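Local structure of ABC transporter, substrate-binding protein (5G5Y) at residues Ser281-Pro286 against Lys409-Pro414; Lys347-Phe352 against Pro365-Ala370. The protein captures fructooligosaccharides, preferring chains of four or more sugars, and delivers them to a membrane transporter that imports them into Streptococcus pneumoniae. One frame throughout, in Å; residues are numbered along the deposited sequence.

Interaction 1: residues Ser281-Pro286 against Lys409-Pro414; sequences SYDVLP and KEYYVP
V284 and Y411 are brought together by their torsions: CG1 of V284 lies anti to the backbone N (chi1 -175°), while CG of Y411 is anti to its own carbonyl carbon and beside the backbone N, and a chi2 of -78° turns the phenol ring so that one face meets the valine. CB of V284 sits over this face, 3.8 Å from the ring centroid of Y411 and 16° off the normal, a CH-pi contact offset toward the rim on the side of Y411 CE2. The two methyls share the same ring, CG1 near Y411 CG and CG2 near CE2. On the opposite face lies CG of E410, so the ring is held between a strand residue and its own helical neighbour. P286 adds a looser apolar contact, its CB 4.2 Å from Y411 CD1.

The valine belongs to strand 282-284, an outermost strand of a four-stranded mixed sheet paired antiparallel with strand 138-142, and the tyrosines come from the C-terminal part of helix 399-412, which thus packs against the sheet border in one lobe of this bilobal solute-binding fold. Y412 reaches the same valine with its tip, OH lying 3.5 Å from V284 CG1, and its ring also meets that of F196.

No direct hydrogen bond joins the segments; water does the polar work. Y411 OH is hydrogen-bonded to two waters: one, in the plane of the ring, donates to D283 OD1, and the other donates to V284 O at 2.7 Å. The hydroxyl of Y412 gives its proton to a third water, 2.6 Å away, which in turn donates to L285 O. D283 OD1 also accepts from V284 N (2.9 Å), and OD2 makes a salt bridge with K143.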
# COMPACT_ATOMS: atom_id res chain seq x y z
N SER A 281 -0.59 22.67 13.73
CA SER A 281 -2.03 22.95 13.91
C SER A 281 -2.88 21.66 13.92
O SER A 281 -3.93 21.66 14.55
CB SER A 281 -2.55 23.87 12.80
OG SER A 281 -1.80 25.07 12.77
N TYR A 282 -2.41 20.61 13.21
CA TYR A 282 -3.08 19.30 13.14
C TYR A 282 -2.24 18.19 13.75
O TYR A 282 -0.98 18.20 13.65
CB TYR A 282 -3.40 18.96 11.68
CG TYR A 282 -4.49 19.80 11.12
CD1 TYR A 282 -4.21 21.04 10.54
CD2 TYR A 282 -5.83 19.39 11.19
CE1 TYR A 282 -5.23 21.83 10.04
CE2 TYR A 282 -6.85 20.17 10.67
CZ TYR A 282 -6.55 21.40 10.10
OH TYR A 282 -7.56 22.21 9.59
N ASP A 283 -2.92 17.25 14.41
CA ASP A 283 -2.26 16.09 14.98
C ASP A 283 -3.19 14.88 14.85
O ASP A 283 -4.33 15.02 14.42
CB ASP A 283 -1.94 16.34 16.45
CG ASP A 283 -0.68 15.61 16.92
OD1 ASP A 283 -0.20 14.67 16.25
OD2 ASP A 283 -0.18 15.98 17.98
N VAL A 284 -2.69 13.71 15.24
CA VAL A 284 -3.42 12.45 15.18
C VAL A 284 -4.61 12.47 16.14
O VAL A 284 -4.48 12.85 17.31
CB VAL A 284 -2.53 11.24 15.54
CG1 VAL A 284 -3.31 9.95 15.34
CG2 VAL A 284 -1.24 11.21 14.72
N LEU A 285 -5.77 12.11 15.62
CA LEU A 285 -6.94 11.91 16.44
C LEU A 285 -6.73 10.54 17.10
O LEU A 285 -6.68 9.53 16.38
CB LEU A 285 -8.21 11.88 15.58
CG LEU A 285 -9.53 11.67 16.33
CD1 LEU A 285 -9.83 12.87 17.22
CD2 LEU A 285 -10.69 11.44 15.40
N PRO A 286 -6.61 10.49 18.43
CA PRO A 286 -6.45 9.17 19.03
C PRO A 286 -7.63 8.23 18.79
O PRO A 286 -8.75 8.68 18.51
CB PRO A 286 -6.32 9.45 20.53
CG PRO A 286 -6.11 10.94 20.64
CD PRO A 286 -6.73 11.55 19.45
N LYS A 409 2.69 3.14 15.84
CA LYS A 409 3.01 2.45 17.05
C LYS A 409 2.38 3.08 18.31
O LYS A 409 1.87 2.35 19.16
CB LYS A 409 4.53 2.34 17.23
CG LYS A 409 4.86 1.26 18.25
CD LYS A 409 6.33 1.15 18.57
CE LYS A 409 6.64 -0.03 19.52
NZ LYS A 409 5.59 -1.10 19.55
N GLU A 410 2.49 4.40 18.43
CA GLU A 410 2.00 5.18 19.58
C GLU A 410 0.46 5.14 19.69
O GLU A 410 -0.06 4.87 20.77
CB GLU A 410 2.42 6.65 19.41
CG GLU A 410 1.91 7.64 20.45
CD GLU A 410 2.49 9.06 20.28
OE1 GLU A 410 3.19 9.36 19.27
OE2 GLU A 410 2.18 9.90 21.15
N TYR A 411 -0.23 5.38 18.58
CA TYR A 411 -1.69 5.56 18.60
C TYR A 411 -2.51 4.30 18.32
O TYR A 411 -3.61 4.15 18.86
CB TYR A 411 -2.10 6.65 17.62
CG TYR A 411 -1.68 8.02 18.09
CD1 TYR A 411 -2.40 8.68 19.10
CD2 TYR A 411 -0.54 8.65 17.57
CE1 TYR A 411 -2.00 9.93 19.56
CE2 TYR A 411 -0.14 9.91 18.02
CZ TYR A 411 -0.88 10.56 19.00
OH TYR A 411 -0.50 11.85 19.43
N TYR A 412 -2.03 3.43 17.43
CA TYR A 412 -2.90 2.39 16.84
C TYR A 412 -2.57 0.95 17.23
O TYR A 412 -3.46 0.15 17.50
CB TYR A 412 -2.91 2.49 15.34
CG TYR A 412 -3.25 3.81 14.75
CD1 TYR A 412 -4.26 4.62 15.27
CD2 TYR A 412 -2.57 4.26 13.63
CE1 TYR A 412 -4.56 5.84 14.73
CE2 TYR A 412 -2.90 5.47 13.03
CZ TYR A 412 -3.90 6.25 13.57
OH TYR A 412 -4.21 7.46 12.99
N VAL A 413 -1.28 0.61 17.23
CA VAL A 413 -0.87 -0.74 17.51
C VAL A 413 -1.47 -1.37 18.79
O VAL A 413 -1.93 -2.51 18.73
CB VAL A 413 0.64 -0.87 17.44
CG1 VAL A 413 1.13 -2.21 18.01
CG2 VAL A 413 1.07 -0.71 15.98
N PRO A 414 -1.55 -0.61 19.91
CA PRO A 414 -2.16 -1.18 21.11
C PRO A 414 -3.60 -1.68 20.96
O PRO A 414 -4.04 -2.55 21.74
CB PRO A 414 -2.09 -0.02 22.13
CG PRO A 414 -0.98 0.85 21.65
CD PRO A 414 -1.03 0.76 20.15
O HOH W 1 1.32 13.14 18.10
O HOH W 2 -2.72 13.48 19.28
O HOH W 3 -6.25 8.86 13.77

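Interaction 2: residues Lys347-Phe352 against Pro365-Ala370; sequences KQQNIF and PLNGTA
A type II' beta turn from N367 to A370, leading into helix 370-378, receives the side chain of Q349 from the loop before strand 352-355. The glutamine amide uses both of its ends on the backbone of N367. Its OE1 accepts from N367 N at 3.1 Å, with the donor in the carbonyl plane on a lone pair, in a nearly straight bond (N-H...O 168°). Its NE2 donates to N367 O at the shorter distance of 2.7 Å; here the oxygen lies close to the glutamine's amide plane, but the donor stands above the plane of the N367 carbonyl, 49° out of it. That same oxygen also takes the turn's own bond from A370 N, 3.0 Å away, which arrives from the opposite face. Q349 gets there with CG anti to its carbonyl carbon and CD anti to CA (chi2 -174°), an extended chain that carries the amide to the turn. CB of A370 lies over one face of the amide, 3.4 Å from Q349 NE2.

Next to these polar contacts, L366 brings apolar ones. It directs CD2 at the carbonyl oxygen of N350, 3.5 Å away, and its CD1 meets CD1 of I351 at 3.9 Å; L374 of helix 370-378 touches Q349, I351 and L366 alike. The backbone of I351 is hydrogen-bonded to that of L364, and its side chain lies about 5 Å from those of the substrate-binding residues W340 and R375.

With both amide ends engaged on a single residue, the rotation of the Q349 amide is fixed, and the turn's carbonyl is gripped by two donors. The glutamine amide pairs with the backbone N and O of N367, joining the turn that precedes helix 370-378 to the 347-352 loop through neutral hydrogen bonds.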
# COMPACT_ATOMS: atom_id res chain seq x y z
N LYS A 347 28.17 14.47 -10.06
CA LYS A 347 27.47 15.23 -11.13
C LYS A 347 26.03 15.64 -10.80
O LYS A 347 25.42 16.40 -11.55
CB LYS A 347 27.44 14.41 -12.43
CG LYS A 347 28.80 13.90 -12.91
CD LYS A 347 28.64 13.05 -14.17
CE LYS A 347 29.96 12.62 -14.77
NZ LYS A 347 30.63 11.48 -14.05
N GLN A 348 25.47 15.09 -9.72
CA GLN A 348 24.15 15.49 -9.23
C GLN A 348 24.04 15.09 -7.75
O GLN A 348 24.96 14.49 -7.20
CB GLN A 348 23.00 14.88 -10.08
CG GLN A 348 22.80 13.38 -9.89
CD GLN A 348 21.91 12.68 -10.93
OE1 GLN A 348 22.09 11.48 -11.20
NE2 GLN A 348 20.95 13.37 -11.48
N GLN A 349 22.93 15.47 -7.12
CA GLN A 349 22.70 15.16 -5.72
C GLN A 349 22.58 13.64 -5.51
O GLN A 349 22.40 12.89 -6.46
CB GLN A 349 21.46 15.88 -5.22
CG GLN A 349 21.70 17.35 -4.93
CD GLN A 349 20.49 17.99 -4.31
OE1 GLN A 349 20.18 17.75 -3.13
NE2 GLN A 349 19.78 18.80 -5.08
N ASN A 350 22.69 13.22 -4.26
CA ASN A 350 22.63 11.80 -3.85
C ASN A 350 21.61 11.56 -2.76
O ASN A 350 21.54 12.31 -1.81
CB ASN A 350 23.98 11.32 -3.35
CG ASN A 350 25.05 11.33 -4.45
OD1 ASN A 350 25.15 10.42 -5.26
ND2 ASN A 350 25.86 12.40 -4.47
N ILE A 351 20.81 10.51 -2.92
CA ILE A 351 19.87 10.10 -1.86
C ILE A 351 20.63 9.67 -0.59
O ILE A 351 20.21 9.96 0.56
CB ILE A 351 18.93 8.99 -2.38
CG1 ILE A 351 18.05 9.51 -3.50
CG2 ILE A 351 18.10 8.37 -1.25
CD1 ILE A 351 16.97 10.49 -3.07
N PHE A 352 21.77 9.02 -0.79
CA PHE A 352 22.54 8.44 0.31
C PHE A 352 24.01 8.90 0.38
O PHE A 352 24.58 9.31 -0.62
CB PHE A 352 22.61 6.96 0.12
CG PHE A 352 21.28 6.25 0.19
CD1 PHE A 352 20.64 6.08 1.40
CD2 PHE A 352 20.73 5.65 -0.94
CE1 PHE A 352 19.44 5.36 1.48
CE2 PHE A 352 19.53 4.94 -0.87
CZ PHE A 352 18.90 4.78 0.36
N PRO A 365 20.02 14.95 3.52
CA PRO A 365 19.05 16.02 3.29
C PRO A 365 19.19 16.53 1.86
O PRO A 365 20.30 16.59 1.35
CB PRO A 365 19.43 17.07 4.34
CG PRO A 365 20.87 16.82 4.66
CD PRO A 365 21.20 15.41 4.27
N LEU A 366 18.08 16.85 1.21
CA LEU A 366 18.05 17.18 -0.22
C LEU A 366 17.54 18.61 -0.47
O LEU A 366 16.76 19.12 0.33
CB LEU A 366 17.10 16.23 -0.96
CG LEU A 366 17.34 14.73 -0.84
CD1 LEU A 366 16.26 13.99 -1.61
CD2 LEU A 366 18.74 14.35 -1.31
N ASN A 367 17.95 19.20 -1.59
CA ASN A 367 17.51 20.55 -2.00
C ASN A 367 17.13 20.64 -3.49
O ASN A 367 17.33 19.69 -4.26
CB ASN A 367 18.59 21.60 -1.66
CG ASN A 367 19.72 21.63 -2.69
OD1 ASN A 367 20.55 20.73 -2.74
ND2 ASN A 367 19.75 22.68 -3.51
N GLY A 368 16.58 21.80 -3.86
CA GLY A 368 16.26 22.11 -5.25
C GLY A 368 15.13 21.23 -5.77
O GLY A 368 14.13 21.03 -5.09
N THR A 369 15.31 20.70 -6.97
CA THR A 369 14.36 19.73 -7.52
C THR A 369 14.52 18.30 -6.93
O THR A 369 13.73 17.43 -7.29
CB THR A 369 14.51 19.63 -9.05
OG1 THR A 369 15.86 19.28 -9.38
CG2 THR A 369 14.14 20.96 -9.73
N ALA A 370 15.51 18.05 -6.06
CA ALA A 370 15.85 16.67 -5.66
C ALA A 370 14.76 15.95 -4.85
O ALA A 370 14.45 14.78 -5.14
CB ALA A 370 17.20 16.61 -4.94

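Overall arrangement
Interactions 1 and 2 do not touch: their centres lie 31 Å apart and their nearest atoms about 22 Å. In chain order, 281-286 comes first, then 347-352 and 365-370, and finally 409-414, so the whole of interaction 2 falls within the span that interaction 1 brings together. They share no helix, strand or sheet. Interaction 1 joins the edge strand 282-284 to the C-terminal part of helix 399-412, whereas interaction 2 links the loops flanking strands 352-355 and 360-363, just before helix 370-378. Interaction 2 lies close to substrate-binding residues; interaction 1 is farther off, the Y412 side chain about 10 Å from that of W270. The two contacts thus probably belong to separate parts of the fold around the sugar site.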